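Local coordinates for protein similarities with probable monooxygenase (Photorhabdus luminescens, PDB 4HB9) that binds flavin-adenine dinucleotide and probably acts as a flavin-dependent monooxygenase of the aromatic ring hydroxylase type, perhaps in stilbene epoxidation, at residues A[331-336]-A[371-376]; A[174-179]-A[318-323]; A[183-188]-A[325-330]. All coordinates share one frame; numbering follows the deposited sequence.

Contact 1 of 3, residues A[331-336]-A[371-376]. With FAD (flavin-adenine dinucleotide), chain B; EDO (1,2-ethanediol), chain G.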
# COMPACT_ATOMS: atom_id res chain seq x y z
N ALA A 331 -0.46 2.23 2.32
CA ALA A 331 -1.34 3.27 1.78
C ALA A 331 -1.52 4.38 2.80
O ALA A 331 -1.39 5.58 2.47
CB ALA A 331 -2.71 2.70 1.38
N ASN A 332 -1.80 4.00 4.05
CA ASN A 332 -1.99 5.01 5.07
C ASN A 332 -0.74 5.85 5.30
O ASN A 332 -0.84 7.08 5.50
CB ASN A 332 -2.43 4.40 6.38
CG ASN A 332 -3.83 3.89 6.30
OD1 ASN A 332 -4.77 4.67 6.18
ND2 ASN A 332 -4.00 2.57 6.39
N THR A 333 0.42 5.21 5.27
CA THR A 333 1.69 5.95 5.47
C THR A 333 2.00 6.85 4.28
O THR A 333 2.45 7.99 4.47
CB THR A 333 2.84 4.99 5.79
OG1 THR A 333 2.45 4.16 6.88
CG2 THR A 333 4.05 5.76 6.23
N ALA A 334 1.73 6.38 3.05
CA ALA A 334 1.86 7.22 1.87
C ALA A 334 0.96 8.48 1.94
O ALA A 334 1.39 9.61 1.61
CB ALA A 334 1.56 6.44 0.61
N LEU A 335 -0.27 8.29 2.40
CA LEU A 335 -1.21 9.39 2.61
C LEU A 335 -0.73 10.35 3.69
O LEU A 335 -0.76 11.57 3.52
CB LEU A 335 -2.59 8.85 2.97
CG LEU A 335 -3.28 8.13 1.82
CD1 LEU A 335 -4.51 7.37 2.33
CD2 LEU A 335 -3.62 9.09 0.69
N ARG A 336 -0.29 9.79 4.82
CA ARG A 336 0.28 10.57 5.89
C ARG A 336 1.44 11.46 5.41
O ARG A 336 1.52 12.63 5.79
CB ARG A 336 0.79 9.63 6.98
CG ARG A 336 1.14 10.29 8.28
CD ARG A 336 1.46 9.21 9.30
NE ARG A 336 1.86 9.79 10.58
CZ ARG A 336 2.17 9.06 11.65
NH1 ARG A 336 2.13 7.74 11.62
NH2 ARG A 336 2.51 9.67 12.77
N ASN A 371 10.38 4.81 10.78
CA ASN A 371 11.18 3.86 11.56
C ASN A 371 10.32 3.10 12.57
O ASN A 371 10.47 1.88 12.75
CB ASN A 371 12.35 4.56 12.26
CG ASN A 371 13.46 4.96 11.29
OD1 ASN A 371 13.70 4.29 10.27
ND2 ASN A 371 14.16 6.05 11.62
N GLU A 372 9.40 3.79 13.23
CA GLU A 372 8.54 3.13 14.17
C GLU A 372 7.70 2.07 13.45
O GLU A 372 7.58 0.94 13.91
CB GLU A 372 7.64 4.12 14.92
CG GLU A 372 6.59 3.43 15.80
CD GLU A 372 5.81 4.38 16.70
OE1 GLU A 372 6.25 5.54 16.88
OE2 GLU A 372 4.75 3.97 17.24
N ILE A 373 7.11 2.44 12.32
CA ILE A 373 6.21 1.52 11.62
C ILE A 373 6.94 0.28 11.08
O ILE A 373 6.46 -0.86 11.21
CB ILE A 373 5.46 2.26 10.49
CG1 ILE A 373 4.47 3.23 11.12
CG2 ILE A 373 4.70 1.28 9.60
CD1 ILE A 373 3.99 4.31 10.18
N VAL A 374 8.12 0.50 10.50
CA VAL A 374 8.95 -0.59 9.97
C VAL A 374 9.26 -1.60 11.07
O VAL A 374 9.17 -2.81 10.87
CB VAL A 374 10.27 -0.05 9.35
CG1 VAL A 374 11.31 -1.15 9.15
CG2 VAL A 374 9.97 0.61 8.02
N GLY A 375 9.61 -1.08 12.25
CA GLY A 375 9.87 -1.89 13.42
C GLY A 375 8.66 -2.72 13.83
O GLY A 375 8.80 -3.92 14.09
N ILE A 376 7.49 -2.09 13.88
CA ILE A 376 6.25 -2.80 14.21
C ILE A 376 5.95 -3.90 13.19
O ILE A 376 5.63 -5.04 13.58
CB ILE A 376 5.03 -1.84 14.30
CG1 ILE A 376 5.20 -0.88 15.49
CG2 ILE A 376 3.74 -2.62 14.48
CD1 ILE A 376 4.24 0.28 15.49
PA FAD B . 1.98 3.17 -5.37
O1A FAD B . 0.57 3.42 -4.91
O2A FAD B . 2.56 1.84 -5.72
O5B FAD B . 2.27 4.17 -6.59
C5B FAD B . 3.51 4.19 -7.28
C4B FAD B . 3.20 4.80 -8.63
O4B FAD B . 4.44 5.13 -9.28
C3B FAD B . 2.42 3.85 -9.56
O3B FAD B . 1.33 4.53 -10.21
C2B FAD B . 3.48 3.42 -10.55
O2B FAD B . 3.01 3.07 -11.84
C1B FAD B . 4.35 4.69 -10.62
N9A FAD B . 5.73 4.50 -11.09
C8A FAD B . 6.61 3.55 -10.70
N7A FAD B . 7.82 3.73 -11.30
C5A FAD B . 7.69 4.82 -12.09
C6A FAD B . 8.59 5.54 -13.02
N6A FAD B . 9.84 5.05 -13.16
N1A FAD B . 8.11 6.61 -13.68
C2A FAD B . 6.84 7.05 -13.48
N3A FAD B . 5.96 6.45 -12.65
C4A FAD B . 6.33 5.34 -11.94
N1 FAD B . -1.98 -0.33 2.67
C2 FAD B . -2.76 0.07 3.69
O2 FAD B . -2.49 1.15 4.34
N3 FAD B . -3.84 -0.65 4.05
C4 FAD B . -4.20 -1.80 3.49
O4 FAD B . -5.22 -2.42 3.89
C4X FAD B . -3.38 -2.33 2.39
N5 FAD B . -3.68 -3.50 1.75
C5X FAD B . -2.88 -3.94 0.75
C6 FAD B . -3.16 -5.14 0.10
C7 FAD B . -2.35 -5.61 -0.93
C7M FAD B . -2.66 -6.92 -1.64
C8 FAD B . -1.17 -4.83 -1.35
C8M FAD B . -0.29 -5.31 -2.48
C9 FAD B . -0.89 -3.63 -0.71
C9A FAD B . -1.69 -3.14 0.33
N10 FAD B . -1.39 -1.92 0.98
C10 FAD B . -2.21 -1.50 2.02
C1' FAD B . -0.20 -1.12 0.64
C2' FAD B . -0.50 0.01 -0.34
O2' FAD B . -1.21 -0.47 -1.47
C3' FAD B . 0.82 0.63 -0.80
O3' FAD B . 1.67 0.78 0.33
C4' FAD B . 0.58 1.99 -1.43
O4' FAD B . 0.12 1.78 -2.76
C5' FAD B . 1.83 2.84 -1.48
O5' FAD B . 1.48 4.07 -2.08
P FAD B . 2.58 4.77 -3.04
O1P FAD B . 1.86 5.98 -3.59
O2P FAD B . 3.87 4.91 -2.27
O3P FAD B . 2.94 3.75 -4.22
C1 EDO G . -0.13 3.98 9.48
O1 EDO G . -0.57 3.88 10.83
C2 EDO G . -0.04 5.45 9.11
O2 EDO G . 1.23 5.97 9.47
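Ile373 of helix 355-386 points its CD1 methyl at the hydroxyl of Thr333 and the guanidinium of Arg336, one helical turn apart on helix 330-349, the helix whose first turn meets the flavin in this aromatic hydroxylase-like FAD domain. The helices stand well apart, with 8.8 Å between CA of Thr333 and CA of Ile373, and side-chain ends alone bridge the gap. CD1 of Ile373 touches Thr333 OG1 at 3.6 Å, whereas Arg336 NH1 is a looser neighbour of the same methyl at 4.2 Å and lies obliquely to it.

Thr333 keeps OG1 beside its own backbone N (chi1 -53°), which places the hydroxyl over the preceding turn, where it bonds to the carbonyl O of Ser329 and still faces the isoleucine. Arg336 reaches out with a fully extended chain, and its cationic end also makes cation-pi contacts with Phe50 and Tyr369. A 1,2-ethanediol molecule, probably from the crystallisation liquor, sits among the three side chains. Its O2 takes a nearly straight bond from Arg336 NH1 (2.9 Å, 165°), in the plane of the guanidinium and at its edge. Toward Thr333 OG1 the same oxygen makes just a weak bond, and it also abuts Ile373 CD1 at 3.3 Å.

On the flavin side of the same helix, Asn332 fixes its amide group through Asn48 N and His46 O. The amides of the first turn are directed at the pyrimidine part of the isoalloxazine, and the helix end would probably stabilise negative charge there. Asn332 N donates to FAD O2 at 2.9 Å, and Ala331 N to FAD N1 at 3.0 Å with an N-H...N angle of 164°.

Contact 2 of 3, residues A[174-179]-A[318-323]; sequences PFIERF and DAIHNM. With FAD (flavin-adenine dinucleotide), chain B; EDO (1,2-ethanediol), chain C.
Helix 318-321 carries the aspartate of the GD fingerprint of FAD-dependent aromatic hydroxylases, and the helix and the turn that follows it pack on the loop 174-179 through two pairs: Ile320 of the helix with Ile176, and selenomethionine Met323 of the turn with Arg178. The backbones are closest at the second pair, where CA of Arg178 and CA of Met323 are 6.3 Å apart.

The isoleucines meet methyl to methyl, CD1 of Ile176 lying 3.8 Å from CD1 of Ile320, with the two side chains crossing at about a right angle. Ile320 sends CG1 away from its backbone N, and this carries the terminal methyl toward the loop although its CB does not start out that way. Leu305 and Met366 extend the apolar patch beyond the pair.

Arg178 contributes its aliphatic part instead of its charge. Its CB lies against Met323 CG at 3.5 Å. With CG lodged between backbone N and carbonyl carbon (chi1 77°), the extended chain then carries Arg178 CD to within 3.6 Å of Met323 CE, and this methyl is near the guanidinium plane, at its edge. The selenomethionine, bent at both chi2 and chi3, crosses the arginine at about a right angle, with CB and CG against Arg178 CB and CE against CD. The charged end itself lies close to Arg300, a like charge.

The opposite end of the helix serves the cofactor. Asp318 N donates to phosphate oxygen O2P of FAD at 2.8 Å, and the ribityl hydroxyl O3' donates to Asp318 OD2 at 2.9 Å. The other carboxylate oxygen is held within the segment: Asn322 ND2 reaches Asp318 OD1 at 3.2 Å, coming from above the carboxylate plane, 40° out of it.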
# COMPACT_ATOMS: atom_id res chain seq x y z
N PRO A 174 21.24 6.01 -2.94
CA PRO A 174 21.63 4.70 -3.45
C PRO A 174 22.04 3.70 -2.39
O PRO A 174 22.01 2.50 -2.66
CB PRO A 174 22.83 5.01 -4.35
CG PRO A 174 23.35 6.30 -3.87
CD PRO A 174 22.16 7.06 -3.40
N PHE A 175 22.42 4.16 -1.20
CA PHE A 175 22.93 3.25 -0.18
C PHE A 175 21.85 2.62 0.71
O PHE A 175 22.15 1.70 1.47
CB PHE A 175 24.02 3.94 0.65
CG PHE A 175 25.23 4.31 -0.17
CD1 PHE A 175 25.99 3.32 -0.78
CD2 PHE A 175 25.59 5.65 -0.36
CE1 PHE A 175 27.10 3.66 -1.55
CE2 PHE A 175 26.69 5.98 -1.12
CZ PHE A 175 27.45 4.99 -1.71
N ILE A 176 20.61 3.07 0.60
CA ILE A 176 19.49 2.40 1.27
C ILE A 176 19.25 1.04 0.61
O ILE A 176 18.89 0.96 -0.58
CB ILE A 176 18.20 3.23 1.23
CG1 ILE A 176 18.36 4.45 2.13
CG2 ILE A 176 17.01 2.38 1.69
CD1 ILE A 176 17.27 5.48 1.95
N GLU A 177 19.42 -0.03 1.39
CA GLU A 177 19.30 -1.39 0.86
C GLU A 177 18.31 -2.21 1.69
O GLU A 177 18.32 -2.12 2.90
CB GLU A 177 20.68 -2.07 0.84
CG GLU A 177 21.42 -2.08 2.18
CD GLU A 177 22.89 -2.48 2.07
OE1 GLU A 177 23.28 -3.12 1.06
OE2 GLU A 177 23.66 -2.15 3.01
N ARG A 178 17.47 -2.99 1.02
CA ARG A 178 16.50 -3.86 1.68
C ARG A 178 17.18 -5.13 2.14
O ARG A 178 18.22 -5.50 1.59
CB ARG A 178 15.36 -4.22 0.73
CG ARG A 178 15.74 -5.29 -0.30
CD ARG A 178 14.88 -5.24 -1.56
NE ARG A 178 15.10 -6.41 -2.39
CZ ARG A 178 14.29 -6.80 -3.39
NH1 ARG A 178 13.19 -6.12 -3.68
NH2 ARG A 178 14.58 -7.91 -4.07
N PHE A 179 16.60 -5.80 3.14
CA PHE A 179 17.06 -7.15 3.50
C PHE A 179 15.87 -8.11 3.56
O PHE A 179 14.73 -7.69 3.71
CB PHE A 179 17.83 -7.16 4.82
CG PHE A 179 17.02 -6.73 6.01
CD1 PHE A 179 16.31 -7.67 6.78
CD2 PHE A 179 16.97 -5.40 6.39
CE1 PHE A 179 15.58 -7.28 7.86
CE2 PHE A 179 16.23 -5.00 7.48
CZ PHE A 179 15.53 -5.94 8.22
N ASP A 318 5.93 4.30 -0.42
CA ASP A 318 6.74 3.08 -0.50
C ASP A 318 8.16 3.31 -1.01
O ASP A 318 9.07 2.57 -0.62
CB ASP A 318 6.04 2.01 -1.35
CG ASP A 318 4.84 1.35 -0.62
OD1 ASP A 318 4.62 1.63 0.57
OD2 ASP A 318 4.13 0.53 -1.26
N ALA A 319 8.36 4.33 -1.83
CA ALA A 319 9.70 4.74 -2.26
C ALA A 319 10.69 4.84 -1.11
O ALA A 319 11.89 4.57 -1.30
CB ALA A 319 9.65 6.07 -3.02
N ILE A 320 10.21 5.21 0.07
CA ILE A 320 11.07 5.37 1.22
C ILE A 320 10.62 4.55 2.46
O ILE A 320 11.41 4.40 3.39
CB ILE A 320 11.24 6.89 1.53
CG1 ILE A 320 12.34 7.14 2.56
CG2 ILE A 320 9.94 7.52 1.97
CD1 ILE A 320 13.72 6.70 2.12
N HIS A 321 9.40 3.99 2.43
CA HIS A 321 8.79 3.26 3.56
C HIS A 321 8.72 1.76 3.49
O HIS A 321 8.67 1.10 4.54
CB HIS A 321 7.30 3.62 3.68
CG HIS A 321 7.06 4.97 4.21
ND1 HIS A 321 7.60 5.38 5.41
CD2 HIS A 321 6.38 6.02 3.72
CE1 HIS A 321 7.24 6.63 5.63
NE2 HIS A 321 6.52 7.04 4.61
N ASN A 322 8.56 1.21 2.30
CA ASN A 322 8.20 -0.21 2.17
C ASN A 322 8.89 -0.83 1.01
O ASN A 322 8.56 -0.52 -0.13
CB ASN A 322 6.68 -0.38 1.95
CG ASN A 322 5.92 -0.63 3.23
OD1 ASN A 322 6.34 -1.42 4.07
ND2 ASN A 322 4.78 0.05 3.39
N MSE A 323 9.82 -1.72 1.30
CA MSE A 323 10.55 -2.48 0.27
C MSE A 323 9.70 -3.60 -0.29
O MSE A 323 10.00 -4.10 -1.38
CB MSE A 323 11.87 -3.02 0.84
CG MSE A 323 12.85 -1.89 1.15
SE MSE A 323 13.31 -0.77 -0.42
CE MSE A 323 13.18 -2.08 -1.89
PA FAD B . 1.98 3.17 -5.37
O1A FAD B . 0.57 3.42 -4.91
O2A FAD B . 2.56 1.84 -5.72
O5B FAD B . 2.27 4.17 -6.59
C5B FAD B . 3.51 4.19 -7.28
C4B FAD B . 3.20 4.80 -8.63
O4B FAD B . 4.44 5.13 -9.28
C3B FAD B . 2.42 3.85 -9.56
O3B FAD B . 1.33 4.53 -10.21
C2B FAD B . 3.48 3.42 -10.55
O2B FAD B . 3.01 3.07 -11.84
C1B FAD B . 4.35 4.69 -10.62
N9A FAD B . 5.73 4.50 -11.09
C8A FAD B . 6.61 3.55 -10.70
N7A FAD B . 7.82 3.73 -11.30
C5A FAD B . 7.69 4.82 -12.09
C6A FAD B . 8.59 5.54 -13.02
N6A FAD B . 9.84 5.05 -13.16
N1A FAD B . 8.11 6.61 -13.68
C2A FAD B . 6.84 7.05 -13.48
N3A FAD B . 5.96 6.45 -12.65
C4A FAD B . 6.33 5.34 -11.94
N1 FAD B . -1.98 -0.33 2.67
C2 FAD B . -2.76 0.07 3.69
O2 FAD B . -2.49 1.15 4.34
N3 FAD B . -3.84 -0.65 4.05
C4 FAD B . -4.20 -1.80 3.49
O4 FAD B . -5.22 -2.42 3.89
C4X FAD B . -3.38 -2.33 2.39
N5 FAD B . -3.68 -3.50 1.75
C5X FAD B . -2.88 -3.94 0.75
C6 FAD B . -3.16 -5.14 0.10
C7 FAD B . -2.35 -5.61 -0.93
C7M FAD B . -2.66 -6.92 -1.64
C8 FAD B . -1.17 -4.83 -1.35
C8M FAD B . -0.29 -5.31 -2.48
C9 FAD B . -0.89 -3.63 -0.71
C9A FAD B . -1.69 -3.14 0.33
N10 FAD B . -1.39 -1.92 0.98
C10 FAD B . -2.21 -1.50 2.02
C1' FAD B . -0.20 -1.12 0.64
C2' FAD B . -0.50 0.01 -0.34
O2' FAD B . -1.21 -0.47 -1.47
C3' FAD B . 0.82 0.63 -0.80
O3' FAD B . 1.67 0.78 0.33
C4' FAD B . 0.58 1.99 -1.43
O4' FAD B . 0.12 1.78 -2.76
C5' FAD B . 1.83 2.84 -1.48
O5' FAD B . 1.48 4.07 -2.08
P FAD B . 2.58 4.77 -3.04
O1P FAD B . 1.86 5.98 -3.59
O2P FAD B . 3.87 4.91 -2.27
O3P FAD B . 2.94 3.75 -4.22
C1 EDO C . 22.07 7.46 1.37
O1 EDO C . 22.41 6.75 0.17
C2 EDO C . 21.81 6.50 2.52
O2 EDO C . 20.98 7.11 3.53

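Contact 3 of 3, residues A[183-188]-A[325-330]; sequences VSMIIG and PMTGSG. With FAD (flavin-adenine dinucleotide), chain B.
Met185, a selenomethionine of strand 179-191, lays its selenium against the side chain of Thr327 in the loop that crosses one face of the isoalloxazine. From CB the chain starts between backbone N and carbonyl carbon (chi1 65°) and continues straight through CG. Both carbons are still distant from the threonine, CG being 5.5 Å from Thr327 OG1. Contact begins at SE, 3.7 Å from the same OG1, and the bend that follows (chi3 36°) turns CE aside from the hydroxyl, leaving SE as the touching atom. Two residues along the strand, Ile187 brings its CD1 to 3.8 Å from Thr327 OG1. A single hydroxyl thus meets selenium and methyl together, although Thr327 and the two residues before it are poorly ordered and these distances are less certain.

Two carbonyl oxygens lie over that flavin face: Met326 O is 3.1 Å from FAD C9A, and Gly328 O is 3.1 Å from FAD N3.

Strand 179-191 sits between strands 240-251 and 295-301 of the large mixed sheet, with Met185 packed on Val247 and Leu297. The loop connects helix 318-321 to helix 330-349, while helix 355-386 receives Met326 at Ser377 and Ser329 at Ile373.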
# COMPACT_ATOMS: atom_id res chain seq x y z
N VAL A 183 10.65 -14.26 6.33
CA VAL A 183 9.22 -14.60 6.40
C VAL A 183 8.61 -14.35 5.01
O VAL A 183 8.96 -13.36 4.33
CB VAL A 183 8.51 -13.78 7.49
CG1 VAL A 183 7.00 -14.00 7.48
CG2 VAL A 183 9.08 -14.14 8.87
N SER A 184 7.73 -15.26 4.60
CA SER A 184 7.00 -15.15 3.33
C SER A 184 5.52 -15.34 3.57
O SER A 184 5.11 -15.79 4.64
CB SER A 184 7.50 -16.19 2.36
OG SER A 184 8.86 -15.97 2.08
N MSE A 185 4.70 -14.95 2.61
CA MSE A 185 3.25 -15.09 2.78
C MSE A 185 2.60 -15.47 1.48
O MSE A 185 3.16 -15.27 0.39
CB MSE A 185 2.65 -13.80 3.35
CG MSE A 185 2.73 -12.59 2.46
SE MSE A 185 1.94 -10.98 3.35
CE MSE A 185 2.40 -11.20 5.21
N ILE A 186 1.42 -16.06 1.61
CA ILE A 186 0.56 -16.40 0.48
C ILE A 186 -0.80 -15.79 0.82
O ILE A 186 -1.35 -16.05 1.90
CB ILE A 186 0.48 -17.93 0.27
CG1 ILE A 186 1.86 -18.52 0.01
CG2 ILE A 186 -0.46 -18.28 -0.87
CD1 ILE A 186 1.87 -20.03 -0.08
N ILE A 187 -1.31 -14.96 -0.09
CA ILE A 187 -2.53 -14.18 0.12
C ILE A 187 -3.57 -14.62 -0.92
O ILE A 187 -3.27 -14.66 -2.12
CB ILE A 187 -2.26 -12.68 -0.08
CG1 ILE A 187 -1.11 -12.21 0.83
CG2 ILE A 187 -3.53 -11.86 0.20
CD1 ILE A 187 -0.71 -10.75 0.64
N GLY A 188 -4.77 -14.96 -0.46
CA GLY A 188 -5.87 -15.26 -1.37
C GLY A 188 -7.14 -14.54 -0.97
O GLY A 188 -7.24 -14.01 0.14
N PRO A 325 5.69 -4.22 -1.39
CA PRO A 325 4.28 -3.82 -1.46
C PRO A 325 3.41 -4.95 -0.89
O PRO A 325 3.26 -5.99 -1.53
CB PRO A 325 4.03 -3.62 -2.96
CG PRO A 325 5.08 -4.44 -3.65
CD PRO A 325 6.27 -4.52 -2.72
N MSE A 326 2.87 -4.75 0.32
CA MSE A 326 2.37 -5.85 1.14
C MSE A 326 1.16 -5.53 1.99
O MSE A 326 0.63 -4.42 1.94
CB MSE A 326 3.53 -6.23 2.08
CG MSE A 326 3.84 -5.13 3.11
SE MSE A 326 5.13 -5.79 4.44
CE MSE A 326 4.93 -4.33 5.74
N THR A 327 0.73 -6.53 2.77
CA THR A 327 -0.26 -6.34 3.84
C THR A 327 0.39 -5.44 4.84
O THR A 327 1.51 -5.71 5.29
CB THR A 327 -0.54 -7.61 4.67
OG1 THR A 327 -0.89 -8.72 3.81
CG2 THR A 327 -1.66 -7.36 5.71
N GLY A 328 -0.32 -4.40 5.24
CA GLY A 328 0.22 -3.49 6.22
C GLY A 328 -0.47 -2.16 6.08
O GLY A 328 -1.66 -2.10 5.76
N SER A 329 0.30 -1.11 6.30
CA SER A 329 -0.26 0.22 6.36
C SER A 329 0.44 1.16 5.37
O SER A 329 0.53 2.34 5.60
CB SER A 329 -0.13 0.74 7.78
OG SER A 329 1.23 0.79 8.14
N GLY A 330 0.90 0.62 4.25
CA GLY A 330 1.62 1.41 3.28
C GLY A 330 0.78 2.54 2.69
O GLY A 330 1.26 3.66 2.54
PA FAD B . 1.98 3.17 -5.37
O1A FAD B . 0.57 3.42 -4.91
O2A FAD B . 2.56 1.84 -5.72
O5B FAD B . 2.27 4.17 -6.59
C5B FAD B . 3.51 4.19 -7.28
C4B FAD B . 3.20 4.80 -8.63
O4B FAD B . 4.44 5.13 -9.28
C3B FAD B . 2.42 3.85 -9.56
O3B FAD B . 1.33 4.53 -10.21
C2B FAD B . 3.48 3.42 -10.55
O2B FAD B . 3.01 3.07 -11.84
C1B FAD B . 4.35 4.69 -10.62
N9A FAD B . 5.73 4.50 -11.09
C8A FAD B . 6.61 3.55 -10.70
N7A FAD B . 7.82 3.73 -11.30
C5A FAD B . 7.69 4.82 -12.09
C6A FAD B . 8.59 5.54 -13.02
N6A FAD B . 9.84 5.05 -13.16
N1A FAD B . 8.11 6.61 -13.68
C2A FAD B . 6.84 7.05 -13.48
N3A FAD B . 5.96 6.45 -12.65
C4A FAD B . 6.33 5.34 -11.94
N1 FAD B . -1.98 -0.33 2.67
C2 FAD B . -2.76 0.07 3.69
O2 FAD B . -2.49 1.15 4.34
N3 FAD B . -3.84 -0.65 4.05
C4 FAD B . -4.20 -1.80 3.49
O4 FAD B . -5.22 -2.42 3.89
C4X FAD B . -3.38 -2.33 2.39
N5 FAD B . -3.68 -3.50 1.75
C5X FAD B . -2.88 -3.94 0.75
C6 FAD B . -3.16 -5.14 0.10
C7 FAD B . -2.35 -5.61 -0.93
C7M FAD B . -2.66 -6.92 -1.64
C8 FAD B . -1.17 -4.83 -1.35
C8M FAD B . -0.29 -5.31 -2.48
C9 FAD B . -0.89 -3.63 -0.71
C9A FAD B . -1.69 -3.14 0.33
N10 FAD B . -1.39 -1.92 0.98
C10 FAD B . -2.21 -1.50 2.02
C1' FAD B . -0.20 -1.12 0.64
C2' FAD B . -0.50 0.01 -0.34
O2' FAD B . -1.21 -0.47 -1.47
C3' FAD B . 0.82 0.63 -0.80
O3' FAD B . 1.67 0.78 0.33
C4' FAD B . 0.58 1.99 -1.43
O4' FAD B . 0.12 1.78 -2.76
C5' FAD B . 1.83 2.84 -1.48
O5' FAD B . 1.48 4.07 -2.08
P FAD B . 2.58 4.77 -3.04
O1P FAD B . 1.86 5.98 -3.59
O2P FAD B . 3.87 4.91 -2.27
O3P FAD B . 2.94 3.75 -4.22

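Residues 318-323, 325-330 and 331-336 follow one another as a nearly unbroken run along FAD, and each contact pairs one of them with a different partner: a loop, a sheet strand or a helix. Contact 3 is buried against the sheet, contact 1 is partly buried, and contact 2 runs from buried Ile320 and Met323 out to exposed Arg178. Their chemistry follows: contact 1 sets an Ile373 methyl against Thr333's hydroxyl and, more loosely, Arg336's guanidinium, around a probable crystallisation diol, contact 2 is aliphatic, and contact 3 sets one hydroxyl against selenium and methyl. Contacts 1 and 2 touch where Thr333 CG2 lies 3.2 Å from His321 NE2; contacts 1 and 3 meet through Ile373 and Ser329.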